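Local coordinates for protein acetamidase (Bacillus halodurans, PDB 2II1) that probably hydrolyses carbon-nitrogen bonds of linear amides and binds calcium ions, at residues 10-24 with 55-67. Numbering follows the deposited sequence.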
loop_
_atom_site.group_PDB
_atom_site.type_symbol
_atom_site.label_atom_id
_atom_site.label_comp_id
_atom_site.label_asym_id
_atom_site.label_seq_id
_atom_site.Cartn_x
_atom_site.Cartn_y
_atom_site.Cartn_z
ATOM N N THR A 10 8.551 -29.908 -11.701
ATOM C CA THR A 10 8.517 -28.797 -10.758
ATOM C C THR A 10 9.806 -28.734 -9.948
ATOM O O THR A 10 10.456 -29.756 -9.722
ATOM C CB THR A 10 7.268 -28.822 -9.819
ATOM O OG1 THR A 10 7.327 -29.965 -8.956
ATOM C CG2 THR A 10 5.959 -28.816 -10.612
ATOM N N ILE A 11 10.178 -27.510 -9.565
ATOM C CA ILE A 11 11.325 -27.242 -8.702
ATOM C C ILE A 11 10.861 -26.511 -7.425
ATOM O O ILE A 11 9.858 -25.827 -7.433
ATOM C CB ILE A 11 12.425 -26.432 -9.463
ATOM C CG1 ILE A 11 11.860 -25.135 -10.060
ATOM C CG2 ILE A 11 13.043 -27.314 -10.571
ATOM C CD1 ILE A 11 12.894 -24.121 -10.540
ATOM N N PHE A 12 11.598 -26.666 -6.331
ATOM C CA PHE A 12 11.255 -26.030 -5.057
ATOM C C PHE A 12 12.234 -24.946 -4.666
ATOM O O PHE A 12 11.981 -24.199 -3.692
ATOM C CB PHE A 12 11.126 -27.097 -3.975
ATOM C CG PHE A 12 9.982 -28.019 -4.229
ATOM C CD1 PHE A 12 8.695 -27.591 -4.003
ATOM C CD2 PHE A 12 10.183 -29.293 -4.778
ATOM C CE1 PHE A 12 7.616 -28.408 -4.290
ATOM C CE2 PHE A 12 9.096 -30.124 -5.066
ATOM C CZ PHE A 12 7.818 -29.677 -4.826
ATOM N N PHE A 13 13.305 -24.826 -5.453
ATOM C CA PHE A 13 14.338 -23.821 -5.241
ATOM C C PHE A 13 14.692 -23.190 -6.564
ATOM O O PHE A 13 14.784 -23.882 -7.596
ATOM C CB PHE A 13 15.620 -24.435 -4.691
ATOM C CG PHE A 13 15.520 -24.917 -3.275
ATOM C CD1 PHE A 13 14.891 -26.113 -2.976
ATOM C CD2 PHE A 13 16.066 -24.180 -2.236
ATOM C CE1 PHE A 13 14.801 -26.549 -1.669
ATOM C CE2 PHE A 13 15.964 -24.617 -0.935
ATOM C CZ PHE A 13 15.335 -25.799 -0.655
HETATM N N MSE A 14 14.930 -21.881 -6.513
HETATM C CA MSE A 14 15.445 -21.119 -7.646
HETATM C C MSE A 14 16.951 -21.311 -7.592
HETATM O O MSE A 14 17.616 -20.803 -6.688
HETATM C CB MSE A 14 15.043 -19.639 -7.512
HETATM C CG MSE A 14 13.533 -19.403 -7.504
HETATM SE SE MSE A 14 12.738 -19.166 -9.299
HETATM C CE MSE A 14 10.805 -19.718 -8.888
ATOM N N ASP A 15 17.470 -22.091 -8.541
ATOM C CA ASP A 15 18.809 -22.671 -8.465
ATOM C C ASP A 15 19.387 -22.744 -9.893
ATOM O O ASP A 15 18.772 -23.307 -10.821
ATOM C CB ASP A 15 18.700 -24.085 -7.853
ATOM C CG ASP A 15 20.063 -24.733 -7.497
ATOM O OD1 ASP A 15 21.150 -24.247 -7.884
ATOM O OD2 ASP A 15 20.021 -25.785 -6.823
ATOM N N LYS A 16 20.554 -22.135 -10.055
ATOM C CA LYS A 16 21.308 -22.123 -11.300
ATOM C C LYS A 16 21.690 -23.533 -11.747
ATOM O O LYS A 16 22.063 -23.718 -12.890
ATOM C CB LYS A 16 22.579 -21.306 -11.114
ATOM C CG LYS A 16 23.629 -22.054 -10.277
ATOM C CD LYS A 16 24.451 -21.193 -9.334
ATOM C CE LYS A 16 24.934 -22.025 -8.101
ATOM N NZ LYS A 16 23.813 -22.795 -7.358
ATOM N N GLU A 17 21.589 -24.508 -10.843
ATOM C CA GLU A 17 21.979 -25.891 -11.117
ATOM C C GLU A 17 20.821 -26.794 -11.482
ATOM O O GLU A 17 21.040 -27.941 -11.835
ATOM C CB GLU A 17 22.718 -26.483 -9.916
ATOM C CG GLU A 17 24.115 -25.916 -9.719
ATOM C CD GLU A 17 25.025 -26.173 -10.907
ATOM O OE1 GLU A 17 25.062 -27.322 -11.411
ATOM O OE2 GLU A 17 25.704 -25.222 -11.347
ATOM N N ASN A 18 19.597 -26.285 -11.406
ATOM C CA ASN A 18 18.433 -27.006 -11.913
ATOM C C ASN A 18 18.533 -27.161 -13.431
ATOM O O ASN A 18 18.859 -26.195 -14.136
ATOM C CB ASN A 18 17.128 -26.275 -11.545
ATOM C CG ASN A 18 16.824 -26.329 -10.053
ATOM O OD1 ASN A 18 17.209 -27.268 -9.357
ATOM N ND2 ASN A 18 16.120 -25.317 -9.559
ATOM N N VAL A 19 18.279 -28.368 -13.936
ATOM C CA VAL A 19 18.454 -28.630 -15.365
ATOM C C VAL A 19 17.189 -28.140 -16.097
ATOM O O VAL A 19 16.094 -28.390 -15.650
ATOM C CB VAL A 19 18.747 -30.128 -15.673
ATOM C CG1 VAL A 19 19.004 -30.306 -17.160
ATOM C CG2 VAL A 19 19.954 -30.623 -14.876
ATOM N N PRO A 20 17.349 -27.389 -17.194
ATOM C CA PRO A 20 16.151 -26.920 -17.901
ATOM C C PRO A 20 15.264 -28.059 -18.402
ATOM O O PRO A 20 15.777 -29.046 -18.944
ATOM C CB PRO A 20 16.726 -26.165 -19.097
ATOM C CG PRO A 20 18.088 -25.803 -18.705
ATOM C CD PRO A 20 18.584 -26.905 -17.820
ATOM N N ILE A 21 13.956 -27.922 -18.216
ATOM C CA ILE A 21 12.977 -28.889 -18.746
ATOM C C ILE A 21 12.591 -28.509 -20.184
ATOM O O ILE A 21 11.905 -29.253 -20.878
ATOM C CB ILE A 21 11.708 -29.010 -17.832
ATOM C CG1 ILE A 21 10.892 -27.707 -17.834
ATOM C CG2 ILE A 21 12.105 -29.374 -16.402
ATOM C CD1 ILE A 21 9.667 -27.721 -16.909
ATOM N N ALA A 22 13.051 -27.352 -20.635
ATOM C CA ALA A 22 12.626 -26.834 -21.918
ATOM C C ALA A 22 13.415 -25.595 -22.277
ATOM O O ALA A 22 14.026 -24.948 -21.410
ATOM C CB ALA A 22 11.190 -26.526 -21.884
ATOM N N SER A 23 13.422 -25.303 -23.570
ATOM C CA SER A 23 14.117 -24.158 -24.129
ATOM C C SER A 23 13.177 -23.424 -25.025
ATOM O O SER A 23 12.273 -24.046 -25.599
ATOM C CB SER A 23 15.308 -24.585 -24.985
ATOM O OG SER A 23 16.253 -25.319 -24.246
ATOM N N CYS A 24 13.397 -22.106 -25.139
ATOM C CA CYS A 24 12.749 -21.287 -26.165
ATOM C C CYS A 24 13.701 -20.227 -26.724
ATOM O O CYS A 24 14.827 -20.077 -26.264
ATOM C CB CYS A 24 11.476 -20.621 -25.623
ATOM S SG CYS A 24 11.759 -19.331 -24.450
ATOM N N ASN A 55 8.065 -30.479 2.427
ATOM C CA ASN A 55 9.091 -30.463 1.385
ATOM C C ASN A 55 8.498 -30.435 -0.032
ATOM O O ASN A 55 9.228 -30.600 -1.015
ATOM C CB ASN A 55 10.006 -31.676 1.530
ATOM C CG ASN A 55 11.067 -31.477 2.594
ATOM O OD1 ASN A 55 11.770 -30.459 2.606
ATOM N ND2 ASN A 55 11.195 -32.451 3.485
ATOM N N ARG A 56 7.179 -30.233 -0.126
ATOM C CA ARG A 56 6.501 -30.167 -1.415
ATOM C C ARG A 56 5.605 -28.943 -1.570
ATOM O O ARG A 56 4.786 -28.877 -2.471
ATOM C CB ARG A 56 5.698 -31.440 -1.632
ATOM C CG ARG A 56 6.555 -32.655 -1.891
ATOM C CD ARG A 56 5.673 -33.881 -1.926
ATOM N NE ARG A 56 4.739 -33.819 -3.047
ATOM C CZ ARG A 56 3.551 -34.406 -3.084
ATOM N NH1 ARG A 56 3.105 -35.113 -2.049
ATOM N NH2 ARG A 56 2.802 -34.272 -4.175
ATOM N N VAL A 57 5.786 -27.969 -0.693
ATOM C CA VAL A 57 5.085 -26.701 -0.776
ATOM C C VAL A 57 5.882 -25.765 -1.696
ATOM O O VAL A 57 7.101 -25.874 -1.811
ATOM C CB VAL A 57 4.897 -26.090 0.644
ATOM C CG1 VAL A 57 4.353 -24.667 0.565
ATOM C CG2 VAL A 57 3.979 -27.000 1.495
ATOM N N ASN A 58 5.177 -24.858 -2.359
ATOM C CA ASN A 58 5.770 -23.892 -3.268
ATOM C C ASN A 58 6.466 -24.565 -4.466
ATOM O O ASN A 58 7.670 -24.357 -4.704
ATOM C CB ASN A 58 6.700 -22.931 -2.498
ATOM C CG ASN A 58 5.953 -21.765 -1.878
ATOM O OD1 ASN A 58 5.127 -21.123 -2.538
ATOM N ND2 ASN A 58 6.234 -21.483 -0.611
ATOM N N PRO A 59 5.710 -25.383 -5.225
ATOM C CA PRO A 59 6.228 -25.888 -6.479
ATOM C C PRO A 59 6.182 -24.830 -7.577
ATOM O O PRO A 59 5.197 -24.089 -7.694
ATOM C CB PRO A 59 5.283 -27.044 -6.794
ATOM C CG PRO A 59 3.987 -26.622 -6.177
ATOM C CD PRO A 59 4.369 -25.922 -4.930
ATOM N N ALA A 60 7.250 -24.758 -8.368
ATOM C CA ALA A 60 7.296 -23.927 -9.551
ATOM C C ALA A 60 7.515 -24.826 -10.778
ATOM O O ALA A 60 8.349 -25.715 -10.738
ATOM C CB ALA A 60 8.404 -22.903 -9.425
ATOM N N THR A 61 6.731 -24.615 -11.840
ATOM C CA THR A 61 6.942 -25.284 -13.123
ATOM C C THR A 61 8.124 -24.607 -13.832
ATOM O O THR A 61 8.178 -23.387 -13.916
ATOM C CB THR A 61 5.668 -25.234 -14.000
ATOM O OG1 THR A 61 4.589 -25.908 -13.326
ATOM C CG2 THR A 61 5.914 -25.865 -15.383
ATOM N N GLY A 62 9.068 -25.409 -14.315
ATOM C CA GLY A 62 10.320 -24.908 -14.876
ATOM C C GLY A 62 11.467 -25.817 -14.464
ATOM O O GLY A 62 11.227 -26.886 -13.892
ATOM N N PRO A 63 12.726 -25.394 -14.727
ATOM C CA PRO A 63 13.123 -24.124 -15.329
ATOM C C PRO A 63 13.132 -24.100 -16.854
ATOM O O PRO A 63 13.398 -25.098 -17.485
ATOM C CB PRO A 63 14.529 -23.881 -14.781
ATOM C CG PRO A 63 14.993 -25.169 -14.202
ATOM C CD PRO A 63 13.900 -26.192 -14.340
ATOM N N LEU A 64 12.815 -22.945 -17.414
ATOM C CA LEU A 64 12.829 -22.736 -18.860
ATOM C C LEU A 64 14.134 -22.037 -19.222
ATOM O O LEU A 64 14.435 -20.975 -18.654
ATOM C CB LEU A 64 11.636 -21.857 -19.266
ATOM C CG LEU A 64 11.677 -21.311 -20.687
ATOM C CD1 LEU A 64 11.343 -22.414 -21.716
ATOM C CD2 LEU A 64 10.779 -20.092 -20.826
ATOM N N TYR A 65 14.881 -22.616 -20.173
ATOM C CA TYR A 65 16.088 -21.995 -20.732
ATOM C C TYR A 65 15.696 -21.111 -21.922
ATOM O O TYR A 65 15.210 -21.609 -22.961
ATOM C CB TYR A 65 17.124 -23.063 -21.179
ATOM C CG TYR A 65 18.534 -22.510 -21.356
ATOM C CD1 TYR A 65 18.879 -21.784 -22.498
ATOM C CD2 TYR A 65 19.509 -22.691 -20.379
ATOM C CE1 TYR A 65 20.158 -21.264 -22.679
ATOM C CE2 TYR A 65 20.805 -22.179 -20.553
ATOM C CZ TYR A 65 21.114 -21.457 -21.711
ATOM O OH TYR A 65 22.367 -20.910 -21.924
ATOM N N VAL A 66 15.913 -19.804 -21.766
ATOM C CA VAL A 66 15.669 -18.823 -22.829
ATOM C C VAL A 66 17.002 -18.589 -23.587
ATOM O O VAL A 66 17.930 -17.945 -23.058
ATOM C CB VAL A 66 15.091 -17.502 -22.251
ATOM C CG1 VAL A 66 14.729 -16.511 -23.353
ATOM C CG2 VAL A 66 13.893 -17.793 -21.360
ATOM N N GLU A 67 17.113 -19.150 -24.790
ATOM C CA GLU A 67 18.366 -19.039 -25.585
ATOM C C GLU A 67 18.519 -17.611 -26.065
ATOM O O GLU A 67 17.532 -16.997 -26.434
ATOM C CB GLU A 67 18.350 -19.951 -26.799
ATOM C CG GLU A 67 18.256 -21.421 -26.466
ATOM C CD GLU A 67 18.579 -22.336 -27.637
ATOM O OE1 GLU A 67 18.726 -21.889 -28.819
ATOM O OE2 GLU A 67 18.704 -23.549 -27.370
#
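Ile11 and Ala60 are joined by two backbone hydrogen bonds, Ile11 N to Ala60 O at 2.8 Å and Ala60 N to Ile11 O, each with an N-H...O angle of 162°, the signature of an antiparallel hydrogen-bonded pair. One residue on, Phe12 leaves this ladder and lays its ring against residues 55-59, which lead into strand 60-67. From CB, a chi1 of -66° sets CG beside the backbone N, and the ring swings in to meet the carbonyls of 55-58. Asn55 O stands 3.9 Å above one face of the Phe12 ring, over its centre; at the ring edge CD1 meets Val57 O at 3.2 Å; CE1 touches both Arg56 O at 3.4 Å and Pro59 CB at 3.7 Å; and CZ rests on Arg56 CA. Replacing Phe12 by an alanine would remove the ring and probably open a gap facing Asn55 O and Val57 O, with Pro59 CB losing its aromatic neighbour. Further along, Pro63, preceded by a cis peptide bond, packs its CG on Asn18 CB at 3.6 Å and its CD against Ile11 CG2, while its carbonyl accepts from Ile21 N. The pairing then turns parallel: Tyr65 N donates to Ala22 O at 2.8 Å, Cys24 N to Tyr65 O and Glu67 N to Cys24 O. On the face bearing Leu64 and Val66, Cys24 SG lies 3.8 Å from Leu64 CD2, and Val207 of strand 201-210 touches both Cys24 and Val66. Strand 60-67 thus pairs antiparallel with 10-11 and parallel with 22-24 within a mixed beta-sheet, and just before this strand the Asn58 side chain lies close to the calcium ligands Asn155 and Asp182.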